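Local coordinates for nitrogenase molybdenum-iron protein alpha chain (Clostridium pasteurianum, PDB 4WES), which forms, with the beta chain, the molybdenum-iron component of nitrogenase, which reduces dinitrogen to ammonia on an iron-sulfur-molybdenum cofactor, at the interface of chains A and B. Residues are numbered along the deposited sequence; one frame, centred on the assembly and turned at random. Chains: chain A, Nitrogenase molybdenum-iron protein alpha chain; chain B, Nitrogenase molybdenum-iron protein beta chain.

The interface of chains A and B. Residues chain A 14, 17, 44-47; chain B 86-87, 90, 94.
A:Pro45 lies against helix 81-95 of the beta chain where B:Thr86 and B:Ala87 face the alpha chain, the apolar centre of a small patch in the alpha-beta interface of the tetramer. Proline suits this place: its rigid ring gives a compact apolar surface while its carbonyl can still accept. The ring crosses B:Thr86 at a slant, CD of A:Pro45 3.9 Å from CG2 of B:Thr86. With OG1 beside the backbone N (chi1 -64°), CG2 lies anti to it, and this methyl is what meets the ring. B:Ala87 has a short side chain that lets the loop come close: its CB is 3.7 Å from CA of A:Gly46, which has no side chain to hold the backbones apart and takes a positive phi. Further along the helix, CD1 of B:Leu94 meets CG1 of A:Ile47 at 4.0 Å, a light aliphatic contact.

B:Asn90 buries more surface than any other residue of the patch and carries the polar rim. Its CG lies beside the backbone N, anti to the carbonyl carbon, and the flat amide, donor at one end and acceptor at the other, joins two segments of the alpha chain. Branched A:Val44 sets its methyl CG1 over the amide face, slightly beyond the nitrogen end, 3.4 Å from ND2 of B:Asn90. ND2 of B:Asn90 donates to O of A:Pro45 over 3.3 Å, a long, bent bond (136° at H) whose acceptor is displaced 30° from the amide plane towards that same face. At the other end of the amide, OD1 of B:Asn90 accepts in the carbonyl plane, on a lone pair, from OG1 of A:Thr17 at 2.6 Å.

Water extends the rim. Water 1 links OD1 to the backbone N of A:Ile14. The threonine hydroxyl serves twice, since water 2 lies 3.0 Å from ND2 of B:Asn90 and 2.7 Å from OG1 of A:Thr17.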
loop_
_atom_site.group_PDB
_atom_site.type_symbol
_atom_site.label_atom_id
_atom_site.label_comp_id
_atom_site.label_asym_id
_atom_site.label_seq_id
_atom_site.Cartn_x
_atom_site.Cartn_y
_atom_site.Cartn_z
ATOM N N ILE A 14 -36.549 11.097 32.399
ATOM C CA ILE A 14 -36.975 11.622 33.708
ATOM C C ILE A 14 -38.139 12.592 33.488
ATOM O O ILE A 14 -38.324 13.072 32.372
ATOM C CB ILE A 14 -35.800 12.297 34.450
ATOM C CG1 ILE A 14 -35.325 13.551 33.701
ATOM C CG2 ILE A 14 -34.686 11.308 34.713
ATOM C CD1 ILE A 14 -34.135 14.214 34.377
ATOM N N THR A 17 -37.686 15.970 31.492
ATOM C CA THR A 17 -37.299 15.724 30.108
ATOM C C THR A 17 -38.436 15.082 29.301
ATOM O O THR A 17 -38.618 15.424 28.131
ATOM C CB THR A 17 -36.052 14.838 30.093
ATOM O OG1 THR A 17 -35.064 15.460 30.921
ATOM C CG2 THR A 17 -35.510 14.652 28.668
ATOM N N VAL A 44 -31.967 19.718 24.817
ATOM C CA VAL A 44 -31.837 19.316 26.224
ATOM C C VAL A 44 -30.377 18.951 26.507
ATOM O O VAL A 44 -29.804 18.109 25.822
ATOM C CB VAL A 44 -32.740 18.101 26.534
ATOM C CG1 VAL A 44 -32.545 17.678 27.972
ATOM C CG2 VAL A 44 -34.199 18.409 26.263
ATOM N N PRO A 45 -29.761 19.584 27.508
ATOM C CA PRO A 45 -28.390 19.199 27.834
ATOM C C PRO A 45 -28.251 17.730 28.195
ATOM O O PRO A 45 -29.072 17.191 28.940
ATOM C CB PRO A 45 -28.049 20.110 29.023
ATOM C CG PRO A 45 -28.921 21.314 28.810
ATOM C CD PRO A 45 -30.211 20.726 28.323
ATOM N N GLY A 46 -27.220 17.086 27.678
ATOM C CA GLY A 46 -26.852 15.727 28.035
ATOM C C GLY A 46 -27.572 14.614 27.300
ATOM O O GLY A 46 -27.303 13.442 27.586
ATOM N N ILE A 47 -28.447 14.945 26.341
ATOM C CA ILE A 47 -29.338 13.993 25.709
ATOM C C ILE A 47 -28.693 13.201 24.542
ATOM O O ILE A 47 -29.300 12.252 24.058
ATOM C CB ILE A 47 -30.630 14.763 25.329
ATOM C CG1 ILE A 47 -31.855 13.848 25.431
ATOM C CG2 ILE A 47 -30.480 15.414 23.965
ATOM C CD1 ILE A 47 -33.207 14.514 25.534
ATOM N N THR B 86 -28.219 19.923 34.585
ATOM C CA THR B 86 -29.274 19.258 33.829
ATOM C C THR B 86 -28.713 18.113 33.013
ATOM O O THR B 86 -29.294 17.024 32.972
ATOM C CB THR B 86 -29.971 20.245 32.883
ATOM O OG1 THR B 86 -30.615 21.244 33.697
ATOM C CG2 THR B 86 -30.961 19.579 31.972
ATOM N N ALA B 87 -27.572 18.336 32.375
ATOM C CA ALA B 87 -26.978 17.274 31.572
ATOM C C ALA B 87 -26.704 16.011 32.362
ATOM O O ALA B 87 -27.051 14.922 31.930
ATOM C CB ALA B 87 -25.682 17.743 30.928
ATOM N N ASN B 90 -29.733 13.846 32.949
ATOM C CA ASN B 90 -30.130 13.098 31.747
ATOM C C ASN B 90 -29.137 12.011 31.381
ATOM O O ASN B 90 -29.558 10.916 30.935
ATOM C CB ASN B 90 -30.360 14.045 30.584
ATOM C CG ASN B 90 -31.634 14.832 30.765
ATOM O OD1 ASN B 90 -32.718 14.247 30.848
ATOM N ND2 ASN B 90 -31.534 16.170 30.819
ATOM N N LEU B 94 -30.542 8.199 31.273
ATOM C CA LEU B 94 -30.717 7.603 29.963
ATOM C C LEU B 94 -29.610 6.670 29.593
ATOM O O LEU B 94 -29.868 5.688 28.888
ATOM C CB LEU B 94 -30.822 8.669 28.877
ATOM C CG LEU B 94 -32.066 9.515 28.836
ATOM C CD1 LEU B 94 -31.948 10.555 27.719
ATOM C CD2 LEU B 94 -33.305 8.657 28.615
HETATM O O HOH W 1 -33.968 11.663 30.990
HETATM O O HOH W 2 -33.911 17.780 31.746
#